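Local coordinates for protein Pcdhgb2 (Mus musculus, PDB 5SZR) that probably mediates calcium-dependent cell-cell adhesion and may help to establish and maintain specific neuronal connections in the brain, at residues Pro118-Ser123 with His204-Asn209; Leu173-Ile178 with Pro242-Asn247; Asn364-Tyr369 with Gly383-Glu388. All blocks are in the same frame, centred on the assembly; numbering follows the deposited sequence.

Contact 1 (Pro118-Ser123 with His204-Asn209). With CA (calcium ion), chain N; CA (calcium ion), chain M; CA (calcium ion), chain O.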
loop_
_atom_site.group_PDB
_atom_site.type_symbol
_atom_site.label_atom_id
_atom_site.label_comp_id
_atom_site.label_asym_id
_atom_site.label_seq_id
_atom_site.Cartn_x
_atom_site.Cartn_y
_atom_site.Cartn_z
ATOM N N PRO A 118 -9.555 -7.682 -15.216
ATOM C CA PRO A 118 -9.207 -6.382 -14.642
ATOM C C PRO A 118 -8.332 -5.565 -15.582
ATOM O O PRO A 118 -7.852 -6.091 -16.589
ATOM C CB PRO A 118 -8.436 -6.759 -13.376
ATOM C CG PRO A 118 -7.792 -8.052 -13.727
ATOM C CD PRO A 118 -8.794 -8.777 -14.582
ATOM N N LEU A 119 -8.117 -4.295 -15.235
ATOM C CA LEU A 119 -7.363 -3.374 -16.071
ATOM C C LEU A 119 -5.975 -3.178 -15.479
ATOM O O LEU A 119 -5.858 -2.589 -14.392
ATOM C CB LEU A 119 -8.098 -2.038 -16.171
ATOM C CG LEU A 119 -7.513 -0.949 -17.068
ATOM C CD1 LEU A 119 -7.472 -1.418 -18.506
ATOM C CD2 LEU A 119 -8.324 0.329 -16.949
ATOM N N PRO A 120 -4.911 -3.653 -16.132
ATOM C CA PRO A 120 -3.558 -3.492 -15.575
ATOM C C PRO A 120 -3.207 -2.035 -15.311
ATOM O O PRO A 120 -3.471 -1.152 -16.130
ATOM C CB PRO A 120 -2.659 -4.090 -16.661
ATOM C CG PRO A 120 -3.525 -5.085 -17.351
ATOM C CD PRO A 120 -4.922 -4.534 -17.312
ATOM N N GLU A 121 -2.585 -1.794 -14.155
ATOM C CA GLU A 121 -2.239 -0.437 -13.751
ATOM C C GLU A 121 -1.170 0.190 -14.636
ATOM O O GLU A 121 -0.997 1.411 -14.606
ATOM C CB GLU A 121 -1.763 -0.432 -12.298
ATOM C CG GLU A 121 -0.423 -1.103 -12.077
ATOM C CD GLU A 121 0.026 -1.015 -10.636
ATOM O OE1 GLU A 121 0.545 -2.022 -10.111
ATOM O OE2 GLU A 121 -0.153 0.059 -10.023
ATOM N N ASP A 122 -0.437 -0.609 -15.409
ATOM C CA ASP A 122 0.579 -0.081 -16.307
ATOM C C ASP A 122 0.070 0.043 -17.740
ATOM O O ASP A 122 0.874 0.195 -18.667
ATOM C CB ASP A 122 1.844 -0.944 -16.246
ATOM C CG ASP A 122 1.620 -2.361 -16.748
ATOM O OD1 ASP A 122 2.613 -3.020 -17.122
ATOM O OD2 ASP A 122 0.460 -2.818 -16.771
ATOM N N SER A 123 -1.245 -0.009 -17.932
ATOM C CA SER A 123 -1.833 0.152 -19.252
ATOM C C SER A 123 -1.371 1.465 -19.879
ATOM O O SER A 123 -1.412 2.510 -19.217
ATOM C CB SER A 123 -3.360 0.124 -19.168
ATOM O OG SER A 123 -3.837 -1.195 -18.972
ATOM N N HIS A 204 -11.677 -2.778 -12.158
ATOM C CA HIS A 204 -10.739 -3.349 -11.205
ATOM C C HIS A 204 -9.332 -3.175 -11.759
ATOM O O HIS A 204 -9.033 -3.655 -12.858
ATOM C CB HIS A 204 -11.047 -4.824 -10.956
ATOM C CG HIS A 204 -12.286 -5.050 -10.149
ATOM N ND1 HIS A 204 -12.801 -4.099 -9.295
ATOM C CD2 HIS A 204 -13.113 -6.120 -10.064
ATOM C CE1 HIS A 204 -13.892 -4.572 -8.721
ATOM N NE2 HIS A 204 -14.103 -5.795 -9.169
ATOM N N ILE A 205 -8.482 -2.478 -11.014
ATOM C CA ILE A 205 -7.107 -2.233 -11.433
ATOM C C ILE A 205 -6.231 -3.337 -10.856
ATOM O O ILE A 205 -6.137 -3.483 -9.632
ATOM C CB ILE A 205 -6.619 -0.851 -10.977
ATOM C CG1 ILE A 205 -7.568 0.250 -11.462
ATOM C CG2 ILE A 205 -5.205 -0.603 -11.475
ATOM C CD1 ILE A 205 -7.608 0.415 -12.966
ATOM N N SER A 206 -5.599 -4.119 -11.729
ATOM C CA SER A 206 -4.758 -5.225 -11.292
ATOM C C SER A 206 -3.327 -4.748 -11.028
ATOM O O SER A 206 -2.879 -3.719 -11.543
ATOM C CB SER A 206 -4.764 -6.353 -12.327
ATOM O OG SER A 206 -4.304 -5.895 -13.582
ATOM N N ASP A 207 -2.610 -5.521 -10.219
ATOM C CA ASP A 207 -1.315 -5.097 -9.699
ATOM C C ASP A 207 -0.174 -5.455 -10.643
ATOM O O ASP A 207 -0.201 -6.486 -11.320
ATOM C CB ASP A 207 -1.054 -5.720 -8.326
ATOM C CG ASP A 207 0.256 -5.247 -7.705
ATOM O OD1 ASP A 207 0.391 -4.029 -7.457
ATOM O OD2 ASP A 207 1.143 -6.093 -7.454
ATOM N N VAL A 208 0.826 -4.581 -10.676
ATOM C CA VAL A 208 2.102 -4.798 -11.342
ATOM C C VAL A 208 3.195 -4.579 -10.300
ATOM O O VAL A 208 3.018 -3.808 -9.350
ATOM C CB VAL A 208 2.266 -3.851 -12.557
ATOM C CG1 VAL A 208 3.675 -3.889 -13.120
ATOM C CG2 VAL A 208 1.261 -4.215 -13.641
ATOM N N ASN A 209 4.313 -5.290 -10.449
ATOM C CA ASN A 209 5.430 -5.139 -9.517
ATOM C C ASN A 209 6.201 -3.874 -9.884
ATOM O O ASN A 209 7.241 -3.905 -10.546
ATOM C CB ASN A 209 6.334 -6.365 -9.537
ATOM C CG ASN A 209 7.391 -6.322 -8.444
ATOM O OD1 ASN A 209 7.204 -5.674 -7.416
ATOM N ND2 ASN A 209 8.505 -7.013 -8.664
HETATM CA CA CA N . 1.913 -2.308 -7.854
HETATM CA CA CA M . 1.556 1.449 -8.984
HETATM CA CA CA O . 7.152 -5.045 -5.095
HETATM O O HOH W 1 3.258 2.639 -7.574
HETATM O O HOH W 2 1.659 3.207 -10.604
#
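In Glu121 a chi1 of 69° sets CG between the backbone N and the carbonyl carbon; the chain beyond is extended, and its carboxylate meets Val208 at the start of the linker. There Glu121 OE1 takes the N-H of Val208 on its anti lone pair, the one facing away from OE2, at 2.6 Å from Val208 N and with an N-H...O angle of 155°. The same OE1 binds a calcium ion, and the carbonyl O of Val208 binds that ion too, at 2.4 Å. One linker residue thus uses its N-H to position a metal-binding oxygen and its own carbonyl as a ligand. Asp207 OD1 joins them on this calcium, while Asn247 of the next domain is a polar partner of the Asp207 carboxylate. Glu121 OE2 binds a second calcium at 2.4 Å, so the carboxylate bridges two ions.

Upstream the backbones run as a short parallel pair. Leu119 N bonds to His204 O at 2.6 Å, Ser206 N to Leu119 O, and Glu121 N to Ser206 O. Leu119 and Ile205 lie side by side, with Leu119 CD2 4.0 Å from Ile205 CD1; the other branch of Ile205, CG2, sits 3.5 Å from Glu121 CB. Ser206 faces the other way, with Pro120, and its CB lies 3.7 Å from Pro118 CG. Asp122 crosses Val208 at about a right angle, its carboxylate against CG2.

Edge strand 119-120 beside strand 196-206, with a glutamate turned onto the linker that follows, forms part of the calcium-binding junction at the end of a cadherin domain, completed by Asp174, Glu176, Asp210 and Asp243.

Contact 2 (Leu173-Ile178 with Pro242-Asn247). With CA (calcium ion), chain N; CA (calcium ion), chain O; CA (calcium ion), chain M.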
loop_
_atom_site.group_PDB
_atom_site.type_symbol
_atom_site.label_atom_id
_atom_site.label_comp_id
_atom_site.label_asym_id
_atom_site.label_seq_id
_atom_site.Cartn_x
_atom_site.Cartn_y
_atom_site.Cartn_z
ATOM N N LEU A 173 -2.352 4.979 -14.748
ATOM C CA LEU A 173 -3.052 4.414 -13.609
ATOM C C LEU A 173 -2.066 4.046 -12.506
ATOM O O LEU A 173 -0.848 4.017 -12.704
ATOM C CB LEU A 173 -3.866 3.201 -14.045
ATOM C CG LEU A 173 -4.906 3.528 -15.131
ATOM C CD1 LEU A 173 -5.350 2.277 -15.869
ATOM C CD2 LEU A 173 -6.102 4.246 -14.527
ATOM N N ASP A 174 -2.609 3.771 -11.317
ATOM C CA ASP A 174 -1.777 3.396 -10.175
ATOM C C ASP A 174 -2.675 2.670 -9.176
ATOM O O ASP A 174 -3.469 3.309 -8.480
ATOM C CB ASP A 174 -1.114 4.614 -9.549
ATOM C CG ASP A 174 -0.240 4.256 -8.356
ATOM O OD1 ASP A 174 0.065 3.060 -8.168
ATOM O OD2 ASP A 174 0.148 5.175 -7.605
ATOM N N ARG A 175 -2.527 1.343 -9.107
ATOM C CA ARG A 175 -3.343 0.551 -8.192
ATOM C C ARG A 175 -3.116 0.971 -6.748
ATOM O O ARG A 175 -4.056 0.991 -5.943
ATOM C CB ARG A 175 -3.038 -0.937 -8.358
ATOM C CG ARG A 175 -4.006 -1.836 -7.611
ATOM C CD ARG A 175 -3.408 -3.196 -7.332
ATOM N NE ARG A 175 -2.335 -3.121 -6.343
ATOM C CZ ARG A 175 -2.534 -3.144 -5.029
ATOM N NH1 ARG A 175 -3.764 -3.240 -4.547
ATOM N NH2 ARG A 175 -1.504 -3.074 -4.194
ATOM N N GLU A 176 -1.873 1.311 -6.399
ATOM C CA GLU A 176 -1.563 1.679 -5.023
ATOM C C GLU A 176 -2.273 2.959 -4.591
ATOM O O GLU A 176 -2.445 3.180 -3.387
ATOM C CB GLU A 176 -0.047 1.809 -4.850
ATOM C CG GLU A 176 0.684 0.470 -4.694
ATOM C CD GLU A 176 0.778 -0.325 -5.989
ATOM O OE1 GLU A 176 1.045 0.282 -7.047
ATOM O OE2 GLU A 176 0.589 -1.561 -5.950
ATOM N N ALA A 177 -2.705 3.795 -5.536
ATOM C CA ALA A 177 -3.450 5.010 -5.223
ATOM C C ALA A 177 -4.958 4.825 -5.361
ATOM O O ALA A 177 -5.708 5.186 -4.449
ATOM C CB ALA A 177 -2.976 6.165 -6.114
ATOM N N ILE A 178 -5.419 4.274 -6.482
ATOM C CA ILE A 178 -6.842 4.007 -6.701
ATOM C C ILE A 178 -7.009 2.597 -7.256
ATOM O O ILE A 178 -6.690 2.350 -8.427
ATOM C CB ILE A 178 -7.474 5.034 -7.652
ATOM C CG1 ILE A 178 -7.400 6.441 -7.060
ATOM C CG2 ILE A 178 -8.913 4.653 -7.937
ATOM C CD1 ILE A 178 -7.766 7.526 -8.041
ATOM N N PRO A 242 4.181 -2.208 -1.031
ATOM C CA PRO A 242 2.725 -2.068 -1.184
ATOM C C PRO A 242 2.121 -2.938 -2.273
ATOM O O PRO A 242 0.888 -2.997 -2.371
ATOM C CB PRO A 242 2.557 -0.582 -1.522
ATOM C CG PRO A 242 3.796 -0.243 -2.260
ATOM C CD PRO A 242 4.904 -1.058 -1.604
ATOM N N ASP A 243 2.932 -3.609 -3.085
ATOM C CA ASP A 243 2.409 -4.442 -4.157
ATOM C C ASP A 243 1.701 -5.672 -3.581
ATOM O O ASP A 243 1.756 -5.952 -2.380
ATOM C CB ASP A 243 3.535 -4.842 -5.110
ATOM C CG ASP A 243 4.197 -3.640 -5.771
ATOM O OD1 ASP A 243 3.520 -2.603 -5.952
ATOM O OD2 ASP A 243 5.395 -3.725 -6.109
ATOM N N LEU A 244 1.020 -6.409 -4.458
ATOM C CA LEU A 244 0.145 -7.498 -4.045
ATOM C C LEU A 244 0.794 -8.863 -4.246
ATOM O O LEU A 244 1.566 -9.076 -5.186
ATOM C CB LEU A 244 -1.176 -7.462 -4.814
ATOM C CG LEU A 244 -2.263 -6.496 -4.350
ATOM C CD1 LEU A 244 -3.519 -6.699 -5.194
ATOM C CD2 LEU A 244 -2.567 -6.679 -2.873
ATOM N N GLY A 245 0.452 -9.790 -3.349
ATOM C CA GLY A 245 0.847 -11.182 -3.506
ATOM C C GLY A 245 2.345 -11.348 -3.650
ATOM O O GLY A 245 3.133 -10.830 -2.851
ATOM N N SER A 246 2.746 -12.076 -4.698
ATOM C CA SER A 246 4.160 -12.340 -4.934
ATOM C C SER A 246 4.955 -11.058 -5.139
ATOM O O SER A 246 6.149 -11.013 -4.821
ATOM C CB SER A 246 4.328 -13.263 -6.142
ATOM O OG SER A 246 4.233 -14.626 -5.761
ATOM N N ASN A 247 4.322 -10.006 -5.661
ATOM C CA ASN A 247 5.023 -8.745 -5.865
ATOM C C ASN A 247 5.326 -8.021 -4.558
ATOM O O ASN A 247 6.133 -7.084 -4.558
ATOM C CB ASN A 247 4.209 -7.835 -6.782
ATOM C CG ASN A 247 3.952 -8.454 -8.141
ATOM O OD1 ASN A 247 4.676 -9.343 -8.582
ATOM N ND2 ASN A 247 2.921 -7.973 -8.820
HETATM CA CA CA N . 1.913 -2.308 -7.854
HETATM CA CA CA O . 7.152 -5.045 -5.095
HETATM CA CA CA M . 1.556 1.449 -8.984
HETATM O O HOH W 2 1.659 3.207 -10.604
HETATM O O HOH W 1 3.258 2.639 -7.574
#
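Arg175 and Glu176 carry this contact, meeting Pro242, Asp243 and Leu244 in a loop of the following cadherin domain. Leading into them, Asp174 places OD1 on one calcium at 2.3 Å, and its carbonyl O takes the N-H groups of both Ala177 and Ile178, folding the loop into a tight turn. Arg175 comes next. Its chain bends at chi3 (70°), where NE departs, and Leu244 CG covers one face of the guanidinium, 3.4 Å from its plane and over its centre. At the edge, Arg175 NH2 comes to 3.0 Å from Pro242 O, but the angle is too poor for a hydrogen bond. NH2 also makes a salt bridge with Glu176 OE2, which it meets on the anti side, tilted out of the carboxylate plane.

Glu176 is bent at chi2, and its two oxygens hold two ions. OE2 binds the middle one of three calcium ions at 2.4 Å, which OE1 reaches at a longer 2.9 Å while binding the calcium of Asp174 more closely. Asp243 OD1 meets the middle ion from the other domain, 2.5 Å away; its carboxylate plane is turned 68° from that of Glu176. Asp243 OD2 goes on to the third calcium, shared with Asn247 O. The ions probably offset the repulsion between these carboxylates. Nearer its backbone, Glu176 CG packs crosswise on the Pro242 ring.

The first loop joins strands 164-169 and 180-189, and its Leu173 and Arg175 side chains lean on Ile205 of strand 196-206; the second joins strands 232-240 and 250-257.

Contact 3 (Asn364-Tyr369 with Gly383-Glu388). With CA (calcium ion), chain R.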
loop_
_atom_site.group_PDB
_atom_site.type_symbol
_atom_site.label_atom_id
_atom_site.label_comp_id
_atom_site.label_asym_id
_atom_site.label_seq_id
_atom_site.Cartn_x
_atom_site.Cartn_y
_atom_site.Cartn_z
ATOM N N ASN A 364 35.713 -1.514 32.970
ATOM C CA ASN A 364 36.096 -2.904 33.188
ATOM C C ASN A 364 37.608 -3.072 33.296
ATOM O O ASN A 364 38.075 -4.098 33.801
ATOM C CB ASN A 364 35.544 -3.787 32.062
ATOM C CG ASN A 364 34.027 -3.905 32.092
ATOM O OD1 ASN A 364 33.417 -3.982 33.157
ATOM N ND2 ASN A 364 33.411 -3.927 30.911
ATOM N N ALA A 365 38.388 -2.078 32.851
ATOM C CA ALA A 365 39.843 -2.146 32.950
ATOM C C ALA A 365 40.438 -0.935 33.664
ATOM O O ALA A 365 41.644 -0.692 33.550
ATOM C CB ALA A 365 40.473 -2.297 31.562
ATOM N N TRP A 366 39.627 -0.166 34.392
ATOM C CA TRP A 366 40.119 0.977 35.158
ATOM C C TRP A 366 40.571 0.476 36.528
ATOM O O TRP A 366 39.744 0.148 37.385
ATOM C CB TRP A 366 39.044 2.052 35.292
ATOM C CG TRP A 366 39.583 3.385 35.731
ATOM C CD1 TRP A 366 40.899 3.747 35.828
ATOM C CD2 TRP A 366 38.822 4.526 36.144
ATOM N NE1 TRP A 366 41.000 5.047 36.267
ATOM C CE2 TRP A 366 39.740 5.547 36.468
ATOM C CE3 TRP A 366 37.455 4.784 36.273
ATOM C CZ2 TRP A 366 39.334 6.803 36.910
ATOM C CZ3 TRP A 366 37.051 6.039 36.706
ATOM C CH2 TRP A 366 37.990 7.033 37.019
ATOM N N LEU A 367 41.879 0.420 36.739
ATOM C CA LEU A 367 42.414 -0.252 37.913
ATOM C C LEU A 367 42.554 0.703 39.089
ATOM O O LEU A 367 42.875 1.883 38.921
ATOM C CB LEU A 367 43.761 -0.897 37.589
ATOM C CG LEU A 367 43.644 -1.869 36.418
ATOM C CD1 LEU A 367 44.907 -2.697 36.280
ATOM C CD2 LEU A 367 42.408 -2.760 36.569
ATOM N N SER A 368 42.293 0.180 40.281
ATOM C CA SER A 368 42.464 0.911 41.523
ATOM C C SER A 368 43.111 -0.023 42.532
ATOM O O SER A 368 42.816 -1.222 42.550
ATOM C CB SER A 368 41.135 1.435 42.065
ATOM O OG SER A 368 40.407 0.392 42.689
ATOM N N TYR A 369 43.981 0.534 43.371
ATOM C CA TYR A 369 44.858 -0.229 44.248
ATOM C C TYR A 369 44.477 0.023 45.699
ATOM O O TYR A 369 44.321 1.176 46.110
ATOM C CB TYR A 369 46.316 0.156 43.995
ATOM C CG TYR A 369 46.773 -0.151 42.584
ATOM C CD1 TYR A 369 47.478 -1.314 42.304
ATOM C CD2 TYR A 369 46.491 0.717 41.532
ATOM C CE1 TYR A 369 47.895 -1.606 41.021
ATOM C CE2 TYR A 369 46.901 0.432 40.235
ATOM C CZ TYR A 369 47.598 -0.732 39.986
ATOM O OH TYR A 369 48.014 -1.022 38.706
ATOM N N GLY A 383 49.064 4.400 46.313
ATOM C CA GLY A 383 48.390 5.234 45.335
ATOM C C GLY A 383 47.161 4.574 44.747
ATOM O O GLY A 383 47.259 3.514 44.119
ATOM N N LEU A 384 45.995 5.195 44.963
ATOM C CA LEU A 384 44.734 4.601 44.531
ATOM C C LEU A 384 44.763 4.233 43.053
ATOM O O LEU A 384 44.314 3.149 42.668
ATOM C CB LEU A 384 43.577 5.561 44.814
ATOM C CG LEU A 384 42.196 5.087 44.357
ATOM C CD1 LEU A 384 41.860 3.745 44.985
ATOM C CD2 LEU A 384 41.139 6.116 44.704
ATOM N N ARG A 385 45.292 5.120 42.210
ATOM C CA ARG A 385 45.377 4.857 40.781
ATOM C C ARG A 385 46.783 4.532 40.303
ATOM O O ARG A 385 46.930 3.989 39.206
ATOM C CB ARG A 385 44.853 6.059 39.981
ATOM C CG ARG A 385 43.406 6.408 40.261
ATOM C CD ARG A 385 42.479 5.272 39.864
ATOM N NE ARG A 385 41.073 5.656 39.957
ATOM C CZ ARG A 385 40.060 4.836 39.692
ATOM N NH1 ARG A 385 40.299 3.587 39.315
ATOM N NH2 ARG A 385 38.808 5.266 39.795
ATOM N N THR A 386 47.812 4.843 41.086
ATOM C CA THR A 386 49.179 4.624 40.630
ATOM C C THR A 386 49.759 3.290 41.089
ATOM O O THR A 386 50.631 2.735 40.409
ATOM C CB THR A 386 50.080 5.767 41.108
ATOM O OG1 THR A 386 50.146 5.758 42.539
ATOM C CG2 THR A 386 49.524 7.106 40.646
ATOM N N GLY A 387 49.288 2.745 42.205
ATOM C CA GLY A 387 49.921 1.550 42.724
ATOM C C GLY A 387 51.321 1.785 43.247
ATOM O O GLY A 387 52.099 0.834 43.371
ATOM N N GLU A 388 51.667 3.037 43.533
ATOM C CA GLU A 388 52.955 3.364 44.124
ATOM C C GLU A 388 52.889 3.163 45.630
ATOM O O GLU A 388 51.976 3.667 46.293
ATOM C CB GLU A 388 53.339 4.807 43.796
ATOM C CG GLU A 388 53.436 5.098 42.307
ATOM C CD GLU A 388 53.577 6.578 42.009
ATOM O OE1 GLU A 388 53.411 7.390 42.943
ATOM O OE2 GLU A 388 53.852 6.928 40.840
HETATM CA CA CA R . 38.559 -6.389 33.895
HETATM O O HOH W 3 50.719 0.579 38.060
#
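Trp366 and Arg385 stack flat on each other, the guanidinium lying over the indole with the two planes only 3° apart. Arg385 CZ stands 3.6 Å from the centroid of the five-membered ring, a cation-pi contact over the face, while NH2 lies over the six-membered ring, 3.3 Å from Trp366 CZ2. The bend at chi2 (-63°) turns CD of Arg385 back toward segment 364-369, where it lies 3.5 Å from Leu367 O. In the plane of the guanidinium, NH1 gives a hydrogen bond of 3.1 Å to Leu367 O, approaching from well above the carbonyl plane.

The second focus is Tyr369, whose ring has one face covered by the turn of 383-388. Gly387 CA makes a CH-pi contact with that face, 3.7 Å from the ring centroid, and Gly387 N also sits over it. With a phi of 68° and no side chain, Gly387 can bring CA directly onto the ring. At the ring edge comes Leu384 O, which accepts from Tyr369 N at 2.7 Å.

Further out, the turn is shaped by Gly387 N bonding to Gly383 O and by an ST turn in which Thr386 OG1 accepts from Glu388 N. A water links Tyr369 OH with Thr386 O. The Trp366 ring also meets that of His363, the planes steeply inclined, and Leu367 and Tyr369 pack on strands 350-357 and 402-410 of this last cadherin domain. Asn364 O binds a calcium ion.

Face and edge of the guanidinium do separate work: the flat surface lies on the indole while an in-plane N-H bonds to a backbone carbonyl. Together they probably restrict rotation of the charged group, though Trp366 is exposed and touches a crystal neighbour, so the lattice may contribute.

In the fold
From the N terminus, residues 118-123 come first and wait for 204-209, so contact 1 closes a loop of 80 residues spanning most of one cadherin domain. Before it closes, 173-178 has already opened contact 2, which ends at 242-247 in the next domain; the two therefore cross. They also touch: Glu121 OE2 lies 2.9 Å from Arg175 N, a probable hydrogen bond, and three calcium ions lie at both. Contact 1 pairs strands 119-120 and 196-206 of one domain and runs on into the linker; contact 2 joins that domain to its successor. Contact 3 follows in series, closing a short loop inside the last domain, its centre about 65 Å from that of contact 2.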